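PDB 6OFQ: heme-binding protein A / AI-2 binding protein A from Helicobacter pylori SS1, which binds peptides such as STSA in the periplasm and probably delivers them to an ABC transporter. Local coordinates for residues P370-T382 / I398-Y412. Numbering follows the deposited sequence. Where two conformers were deposited one is given.
Sequences PNGFKTTIFTTST and IGIDVKIEVYEWGAY
Ile377 CG2 meets Val402 CG1 at 3.5 Å, tighter than usual for two methyls, and also leans on Ile404 CG1. The same sheet face carries Ile400, whose CG1 lies over the Phe373 ring, 4.0 Å from its centroid; helix 386-396 covers this face through Ile391 and Leu395, completing a right-handed beta-alpha-beta crossover. On the other face Tyr407 turns an edge to Phe378: its CE2 stands over the centre of the Phe378 ring, planes at 53°. Where strand 373-380 ends, Thr380, in one of two conformers, places CG2 beside its backbone N, centring that methyl over the Tyr412 ring (helix 409-417), 3.6 Å from the centroid and 7° off the normal.

Parallel pairing is continuous from Asp401 N-Phe373 O to Ser381 N-Tyr407 O, and Glu405 N reaches Ile377 O at an N-H...O angle of 176°.

At the polar edge, Tyr407 OH donates to Glu405 OE1 (2.6 Å) from above the carboxylate plane. Lys403 NZ bridges to Glu405 OE2 at 2.9 Å, and a water donating to OE2 also bonds Thr376 OG1. With both oxygens engaged, the Glu405 carboxylate is held against rotation, and the lysine and phenol would probably favour its ionised form beside the Phe378 ring.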
ATOM      1  N   PRO A 370     -26.194 -21.893 -17.783  1.00 16.20           N
ATOM      2  CA  PRO A 370     -25.667 -23.203 -18.105  1.00 17.69           C
ATOM      3  C   PRO A 370     -24.760 -23.219 -19.329  1.00 20.74           C
ATOM      4  O   PRO A 370     -24.191 -24.278 -19.583  1.00 23.81           O
ATOM      5  CB  PRO A 370     -26.911 -24.011 -18.440  1.00 17.22           C
ATOM      6  CG  PRO A 370     -27.833 -22.999 -18.988  1.00 16.43           C
ATOM      7  CD  PRO A 370     -27.629 -21.795 -18.103  1.00 15.74           C
ATOM      8  N   ASN A 371     -24.765 -22.186 -20.159  1.00 23.67           N
ATOM      9  CA  ASN A 371     -23.746 -22.065 -21.238  1.00 24.23           C
ATOM     10  C   ASN A 371     -22.730 -20.955 -20.921  1.00 23.91           C
ATOM     11  O   ASN A 371     -22.131 -20.330 -21.819  1.00 24.74           O
ATOM     12  CB  ASN A 371     -24.408 -21.876 -22.599  1.00 28.64           C
ATOM     13  CG  ASN A 371     -25.512 -22.886 -22.860  1.00 30.88           C
ATOM     14  OD1 ASN A 371     -26.662 -22.500 -23.038  1.00 40.01           O
ATOM     15  ND2 ASN A 371     -25.184 -24.169 -22.851  1.00 33.16           N
ATOM     16  N   GLY A 372     -22.515 -20.656 -19.640  1.00 17.11           N
ATOM     17  CA  GLY A 372     -21.583 -19.595 -19.271  1.00 15.74           C
ATOM     18  C   GLY A 372     -21.967 -18.208 -19.723  1.00 14.10           C
ATOM     19  O   GLY A 372     -23.136 -17.893 -19.933  1.00 13.22           O
ATOM     20  N   PHE A 373     -20.952 -17.377 -19.969  1.00 12.37           N
ATOM     21  CA  PHE A 373     -21.111 -16.001 -20.319  1.00 10.07           C
ATOM     22  C   PHE A 373     -19.777 -15.411 -20.789  1.00 10.44           C
ATOM     23  O   PHE A 373     -18.757 -16.062 -20.557  1.00 11.36           O
ATOM     24  CB  PHE A 373     -21.807 -15.142 -19.249  1.00  9.56           C
ATOM     25  CG  PHE A 373     -21.092 -15.123 -17.916  1.00  9.13           C
ATOM     26  CD1 PHE A 373     -20.100 -14.200 -17.668  1.00  9.33           C
ATOM     27  CD2 PHE A 373     -21.434 -16.018 -16.927  1.00  9.56           C
ATOM     28  CE1 PHE A 373     -19.450 -14.227 -16.425  1.00  9.00           C
ATOM     29  CE2 PHE A 373     -20.792 -16.040 -15.674  1.00  9.44           C
ATOM     30  CZ  PHE A 373     -19.795 -15.127 -15.423  1.00 10.51           C
ATOM     31  N   LYS A 374     -19.809 -14.201 -21.315  1.00 11.55           N
ATOM     32  CA  LYS A 374     -18.597 -13.487 -21.671  1.00 12.77           C
ATOM     33  C   LYS A 374     -18.291 -12.407 -20.622  1.00 10.01           C
ATOM     34  O   LYS A 374     -19.190 -11.744 -20.118  1.00 10.40           O
ATOM     35  CB  LYS A 374     -18.737 -12.848 -23.055  1.00 18.08           C
ATOM     36  CG  LYS A 374     -18.967 -13.926 -24.107  1.00 25.53           C
ATOM     37  CD  LYS A 374     -19.075 -13.442 -25.551  1.00 35.66           C
ATOM     38  CE  LYS A 374     -19.014 -14.727 -26.380  1.00 42.92           C
ATOM     39  NZ  LYS A 374     -19.366 -14.645 -27.826  1.00 49.01           N
ATOM     40  N   THR A 375     -16.999 -12.224 -20.359  1.00  9.48           N
ATOM     41  CA  THR A 375     -16.532 -11.200 -19.424  1.00  8.99           C
ATOM     42  C   THR A 375     -15.123 -10.742 -19.766  1.00  9.83           C
ATOM     43  O   THR A 375     -14.570 -11.215 -20.785  1.00  9.26           O
ATOM     44  CB  THR A 375     -16.662 -11.739 -17.998  1.00  9.64           C
ATOM     45  OG1 THR A 375     -16.471 -10.668 -17.068  1.00  9.85           O
ATOM     46  CG2 THR A 375     -15.643 -12.810 -17.697  1.00  9.08           C
ATOM     47  N   THR A 376     -14.559  -9.847 -18.957  1.00  9.20           N
ATOM     48  CA  THR A 376     -13.287  -9.235 -19.240  1.00  8.90           C
ATOM     49  C   THR A 376     -12.509  -9.269 -17.938  1.00  9.06           C
ATOM     50  O   THR A 376     -13.107  -9.200 -16.850  1.00  9.97           O
ATOM     51  CB  THR A 376     -13.487  -7.804 -19.707  1.00 10.85           C
ATOM     52  OG1 THR A 376     -14.139  -7.838 -20.986  1.00 11.96           O
ATOM     53  CG2 THR A 376     -12.203  -7.069 -19.903  1.00 11.66           C
ATOM     54  N   ILE A 377     -11.215  -9.492 -18.020  1.00  7.22           N
ATOM     55  CA  ILE A 377     -10.316  -9.335 -16.877  1.00  6.77           C
ATOM     56  C   ILE A 377      -9.351  -8.235 -17.224  1.00  7.38           C
ATOM     57  O   ILE A 377      -8.785  -8.174 -18.322  1.00  7.93           O
ATOM     58  CB  ILE A 377      -9.590 -10.635 -16.524  1.00  7.43           C
ATOM     59  CG1 ILE A 377      -8.827 -10.485 -15.193  1.00  7.33           C
ATOM     60  CG2 ILE A 377      -8.630 -11.133 -17.585  1.00  7.59           C
ATOM     61  CD1 ILE A 377      -8.355 -11.804 -14.648  1.00  8.16           C
ATOM     62  N   PHE A 378      -9.072  -7.350 -16.274  1.00  6.69           N
ATOM     63  CA  PHE A 378      -8.029  -6.354 -16.409  1.00  6.72           C
ATOM     64  C   PHE A 378      -6.770  -6.896 -15.767  1.00  7.84           C
ATOM     65  O   PHE A 378      -6.872  -7.514 -14.685  1.00  8.28           O
ATOM     66  CB  PHE A 378      -8.348  -5.052 -15.647  1.00  7.37           C
ATOM     67  CG  PHE A 378      -9.331  -4.121 -16.283  1.00  8.48           C
ATOM     68  CD1 PHE A 378     -10.124  -4.521 -17.324  1.00  9.63           C
ATOM     69  CD2 PHE A 378      -9.521  -2.845 -15.794  1.00  9.31           C
ATOM     70  CE1 PHE A 378     -11.013  -3.663 -17.959  1.00 10.11           C
ATOM     71  CE2 PHE A 378     -10.375  -1.985 -16.445  1.00 10.83           C
ATOM     72  CZ  PHE A 378     -11.161  -2.396 -17.474  1.00 10.26           C
ATOM     73  N   THR A 379      -5.629  -6.648 -16.403  1.00  7.32           N
ATOM     74  CA  THR A 379      -4.329  -6.946 -15.817  1.00  8.85           C
ATOM     75  C   THR A 379      -3.390  -5.799 -16.155  1.00  8.68           C
ATOM     76  O   THR A 379      -3.730  -4.925 -16.961  1.00 10.98           O
ATOM     77  CB  THR A 379      -3.820  -8.280 -16.374  1.00  9.41           C
ATOM     78  OG1 THR A 379      -2.626  -8.647 -15.660  1.00 11.95           O
ATOM     79  CG2 THR A 379      -3.524  -8.242 -17.856  1.00 10.01           C
ATOM     80  N   THR A 380      -2.260  -5.743 -15.454  0.50 10.15           N
ATOM     81  CA  THR A 380      -1.236  -4.744 -15.709  0.50 10.32           C
ATOM     82  C   THR A 380      -0.165  -5.235 -16.643  0.50 11.97           C
ATOM     83  O   THR A 380       0.042  -6.439 -16.830  0.50 14.02           O
ATOM     84  CB  THR A 380      -0.471  -4.357 -14.436  0.50 11.13           C
ATOM     85  OG1 THR A 380       0.378  -5.441 -14.037  0.50 11.09           O
ATOM     86  CG2 THR A 380      -1.420  -4.042 -13.289  0.50 11.56           C
ATOM     87  N   SER A 381       0.494  -4.260 -17.255  1.00 13.92           N
ATOM     88  CA  SER A 381       1.564  -4.608 -18.196  1.00 15.22           C
ATOM     89  C   SER A 381       2.766  -5.265 -17.513  1.00 18.19           C
ATOM     90  O   SER A 381       3.466  -6.058 -18.142  1.00 21.58           O
ATOM     91  CB  SER A 381       2.035  -3.359 -18.954  1.00 17.40           C
ATOM     92  OG  SER A 381       2.455  -2.397 -18.030  1.00 21.36           O
ATOM     93  N   THR A 382       3.018  -4.978 -16.252  1.00 17.76           N
ATOM     94  CA  THR A 382       4.233  -5.475 -15.630  1.00 22.21           C
ATOM     95  C   THR A 382       3.998  -6.778 -14.878  1.00 21.86           C
ATOM     96  O   THR A 382       4.982  -7.425 -14.541  1.00 23.99           O
ATOM     97  CB  THR A 382       4.861  -4.422 -14.715  1.00 23.85           C
ATOM     98  OG1 THR A 382       3.886  -3.966 -13.775  1.00 28.00           O
ATOM     99  CG2 THR A 382       5.387  -3.266 -15.583  1.00 26.01           C
ATOM    100  N   ILE A 398     -15.491 -23.818 -17.537  1.00 11.36           N
ATOM    101  CA  ILE A 398     -16.888 -23.777 -17.136  1.00 14.19           C
ATOM    102  C   ILE A 398     -17.734 -22.897 -18.052  1.00 13.53           C
ATOM    103  O   ILE A 398     -18.838 -22.464 -17.737  1.00 14.19           O
ATOM    104  CB  ILE A 398     -16.971 -23.404 -15.625  1.00 12.37           C
ATOM    105  CG1 ILE A 398     -16.591 -21.928 -15.353  1.00 12.52           C
ATOM    106  CG2 ILE A 398     -16.219 -24.407 -14.791  1.00 12.42           C
ATOM    107  CD1 ILE A 398     -17.020 -21.485 -13.952  1.00 11.85           C
ATOM    108  N   GLY A 399     -17.203 -22.554 -19.230  1.00 12.68           N
ATOM    109  CA  GLY A 399     -17.939 -21.804 -20.252  1.00 12.20           C
ATOM    110  C   GLY A 399     -17.924 -20.288 -20.116  1.00 10.42           C
ATOM    111  O   GLY A 399     -18.679 -19.578 -20.758  1.00 12.68           O
ATOM    112  N   ILE A 400     -17.006 -19.768 -19.300  1.00 10.27           N
ATOM    113  CA  ILE A 400     -16.885 -18.317 -19.148  1.00 10.04           C
ATOM    114  C   ILE A 400     -15.730 -17.917 -20.116  1.00  9.76           C
ATOM    115  O   ILE A 400     -14.588 -18.302 -19.838  1.00 10.13           O
ATOM    116  CB  ILE A 400     -16.628 -17.877 -17.685  1.00 10.46           C
ATOM    117  CG1 ILE A 400     -17.868 -18.166 -16.827  1.00 10.93           C
ATOM    118  CG2 ILE A 400     -16.297 -16.394 -17.647  1.00 10.82           C
ATOM    119  CD1 ILE A 400     -17.539 -18.122 -15.344  1.00 11.10           C
ATOM    120  N   ASP A 401     -16.074 -17.088 -21.080  1.00  8.80           N
ATOM    121  CA  ASP A 401     -15.117 -16.587 -22.099  1.00 10.13           C
ATOM    122  C   ASP A 401     -14.589 -15.242 -21.622  1.00  8.85           C
ATOM    123  O   ASP A 401     -15.260 -14.219 -21.604  1.00  9.85           O
ATOM    124  CB  ASP A 401     -15.855 -16.422 -23.452  1.00 11.77           C
ATOM    125  CG  ASP A 401     -14.956 -15.982 -24.614  1.00 16.15           C
ATOM    126  OD1 ASP A 401     -13.730 -15.996 -24.499  1.00 17.46           O
ATOM    127  OD2 ASP A 401     -15.498 -15.552 -25.653  1.00 23.28           O
ATOM    128  N   VAL A 402     -13.336 -15.295 -21.190  1.00  8.90           N
ATOM    129  CA  VAL A 402     -12.659 -14.119 -20.652  1.00  8.34           C
ATOM    130  C   VAL A 402     -11.765 -13.393 -21.655  1.00  8.21           C
ATOM    131  O   VAL A 402     -10.839 -13.987 -22.201  1.00 10.07           O
ATOM    132  CB  VAL A 402     -11.782 -14.488 -19.443  1.00  8.11           C
ATOM    133  CG1 VAL A 402     -11.084 -13.249 -18.880  1.00  9.13           C
ATOM    134  CG2 VAL A 402     -12.546 -15.257 -18.373  1.00  7.90           C
ATOM    135  N   LYS A 403     -12.075 -12.136 -21.904  1.00  7.80           N
ATOM    136  CA  LYS A 403     -11.202 -11.301 -22.706  1.00  8.65           C
ATOM    137  C   LYS A 403     -10.207 -10.635 -21.765  1.00  9.31           C
ATOM    138  O   LYS A 403     -10.622 -10.120 -20.707  1.00  9.38           O
ATOM    139  CB  LYS A 403     -12.008 -10.255 -23.455  1.00 11.05           C
ATOM    140  CG  LYS A 403     -11.224  -9.206 -24.249  1.00 15.45           C
ATOM    141  CD  LYS A 403     -12.125  -7.997 -24.540  1.00 21.50           C
ATOM    142  CE  LYS A 403     -11.731  -7.175 -25.759  1.00 26.73           C
ATOM    143  NZ  LYS A 403     -11.030  -5.908 -25.410  1.00 29.48           N
ATOM    144  N   ILE A 404      -8.931 -10.552 -22.167  1.00  8.20           N
ATOM    145  CA  ILE A 404      -7.862  -9.951 -21.375  1.00  8.55           C
ATOM    146  C   ILE A 404      -7.564  -8.553 -21.866  1.00  8.67           C
ATOM    147  O   ILE A 404      -7.286  -8.349 -23.052  1.00 10.24           O
ATOM    148  CB  ILE A 404      -6.580 -10.779 -21.381  1.00  7.87           C
ATOM    149  CG1 ILE A 404      -6.835 -12.169 -20.799  1.00  8.12           C
ATOM    150  CG2 ILE A 404      -5.450 -10.087 -20.641  1.00  8.57           C
ATOM    151  CD1 ILE A 404      -5.693 -13.131 -21.000  1.00  8.80           C
ATOM    152  N   GLU A 405      -7.709  -7.549 -21.010  1.00  8.26           N
ATOM    153  CA  GLU A 405      -7.303  -6.169 -21.316  1.00  9.20           C
ATOM    154  C   GLU A 405      -6.123  -5.778 -20.419  1.00  9.33           C
ATOM    155  O   GLU A 405      -6.120  -6.029 -19.204  1.00 10.48           O
ATOM    156  CB  GLU A 405      -8.448  -5.193 -21.106  1.00  9.19           C
ATOM    157  CG  GLU A 405      -9.551  -5.396 -22.151  1.00 10.48           C
ATOM    158  CD  GLU A 405     -10.714  -4.458 -22.014  1.00 14.11           C
ATOM    159  OE1 GLU A 405     -10.660  -3.522 -21.191  1.00 13.34           O
ATOM    160  OE2 GLU A 405     -11.612  -4.594 -22.890  1.00 16.07           O
ATOM    161  N   VAL A 406      -5.091  -5.185 -21.011  1.00  9.28           N
ATOM    162  CA  VAL A 406      -3.834  -4.900 -20.312  1.00  9.54           C
ATOM    163  C   VAL A 406      -3.696  -3.389 -20.239  1.00  9.12           C
ATOM    164  O   VAL A 406      -3.805  -2.705 -21.249  1.00 10.47           O
ATOM    165  CB  VAL A 406      -2.630  -5.517 -21.072  1.00 10.85           C
ATOM    166  CG1 VAL A 406      -1.364  -5.339 -20.263  1.00 13.33           C
ATOM    167  CG2 VAL A 406      -2.864  -6.979 -21.362  1.00 13.27           C
ATOM    168  N   TYR A 407      -3.337  -2.866 -19.055  1.00  7.68           N
ATOM    169  CA  TYR A 407      -3.158  -1.437 -18.859  1.00  8.56           C
ATOM    170  C   TYR A 407      -1.843  -1.188 -18.123  1.00  8.15           C
ATOM    171  O   TYR A 407      -1.442  -1.987 -17.270  1.00  8.99           O
ATOM    172  CB  TYR A 407      -4.275  -0.869 -17.971  1.00  8.70           C
ATOM    173  CG  TYR A 407      -5.624  -0.977 -18.632  1.00  8.49           C
ATOM    174  CD1 TYR A 407      -5.964  -0.103 -19.646  1.00  9.97           C
ATOM    175  CD2 TYR A 407      -6.460  -2.073 -18.412  1.00  9.88           C
ATOM    176  CE1 TYR A 407      -7.152  -0.223 -20.323  1.00 10.91           C
ATOM    177  CE2 TYR A 407      -7.656  -2.206 -19.086  1.00 10.14           C
ATOM    178  CZ  TYR A 407      -8.005  -1.261 -20.008  1.00 11.13           C
ATOM    179  OH  TYR A 407      -9.177  -1.424 -20.757  1.00 11.08           O
ATOM    180  N   GLU A 408      -1.190  -0.067 -18.433  1.00  8.89           N
ATOM    181  CA  GLU A 408      -0.038   0.337 -17.630  1.00  8.89           C
ATOM    182  C   GLU A 408      -0.549   0.728 -16.242  1.00  7.78           C
ATOM    183  O   GLU A 408      -1.729   0.986 -16.025  1.00  7.81           O
ATOM    184  CB  GLU A 408       0.526   1.608 -18.282  1.00 11.83           C
ATOM    185  CG  GLU A 408       1.011   1.395 -19.719  1.00 14.19           C
ATOM    186  CD  GLU A 408       2.195   0.463 -19.779  1.00 17.44           C
ATOM    187  OE1 GLU A 408       3.076   0.560 -18.906  1.00 16.94           O
ATOM    188  OE2 GLU A 408       2.250  -0.396 -20.687  1.00 24.25           O
ATOM    189  N   TRP A 409       0.359   0.740 -15.269  1.00  7.13           N
ATOM    190  CA  TRP A 409      -0.028   0.855 -13.842  1.00  7.29           C
ATOM    191  C   TRP A 409      -0.851   2.094 -13.504  1.00  7.87           C
ATOM    192  O   TRP A 409      -1.873   1.964 -12.807  1.00  7.74           O
ATOM    193  CB  TRP A 409       1.217   0.774 -12.970  1.00  7.50           C
ATOM    194  CG  TRP A 409       1.095   0.704 -11.454  1.00  7.20           C
ATOM    195  CD1 TRP A 409       1.719   1.517 -10.541  1.00  7.88           C
ATOM    196  CD2 TRP A 409       0.306  -0.236 -10.701  1.00  8.24           C
ATOM    197  NE1 TRP A 409       1.399   1.087  -9.287  1.00  7.88           N
ATOM    198  CE2 TRP A 409       0.556   0.017  -9.324  1.00  7.91           C
ATOM    199  CE3 TRP A 409      -0.565  -1.267 -11.064  1.00  8.62           C
ATOM    200  CZ2 TRP A 409      -0.084  -0.666  -8.315  1.00  8.70           C
ATOM    201  CZ3 TRP A 409      -1.183  -1.968 -10.065  1.00  8.52           C
ATOM    202  CH2 TRP A 409      -0.891  -1.699  -8.701  1.00  9.22           C
ATOM    203  N   GLY A 410      -0.421   3.264 -13.976  1.00  8.12           N
ATOM    204  CA  GLY A 410      -1.246   4.420 -13.596  1.00  7.87           C
ATOM    205  C   GLY A 410      -2.667   4.338 -14.117  1.00  7.40           C
ATOM    206  O   GLY A 410      -3.622   4.638 -13.414  1.00  8.81           O
ATOM    207  N   ALA A 411      -2.829   3.972 -15.383  1.00  7.29           N
ATOM    208  CA  ALA A 411      -4.138   3.783 -16.003  1.00  7.16           C
ATOM    209  C   ALA A 411      -4.908   2.701 -15.279  1.00  6.94           C
ATOM    210  O   ALA A 411      -6.117   2.813 -15.129  1.00  7.81           O
ATOM    211  CB  ALA A 411      -4.068   3.477 -17.461  1.00  7.98           C
ATOM    212  N   TYR A 412      -4.214   1.638 -14.891  1.00  6.46           N
ATOM    213  CA  TYR A 412      -4.902   0.510 -14.259  1.00  6.34           C
ATOM    214  C   TYR A 412      -5.500   0.993 -12.944  1.00  5.77           C
ATOM    215  O   TYR A 412      -6.619   0.656 -12.582  1.00  5.65           O
ATOM    216  CB  TYR A 412      -3.874  -0.590 -14.036  1.00  6.54           C
ATOM    217  CG  TYR A 412      -4.430  -1.880 -13.486  1.00  7.08           C
ATOM    218  CD1 TYR A 412      -4.805  -2.874 -14.328  1.00  6.84           C
ATOM    219  CD2 TYR A 412      -4.455  -2.134 -12.120  1.00  7.49           C
ATOM    220  CE1 TYR A 412      -5.326  -4.061 -13.873  1.00  6.92           C
ATOM    221  CE2 TYR A 412      -4.936  -3.344 -11.647  1.00  7.16           C
ATOM    222  CZ  TYR A 412      -5.320  -4.323 -12.546  1.00  7.03           C
ATOM    223  OH  TYR A 412      -5.771  -5.579 -12.173  1.00  8.59           O
TER
HETATM  224  O   HOH W   1     -14.128  -5.445 -22.444  1.00 26.07           O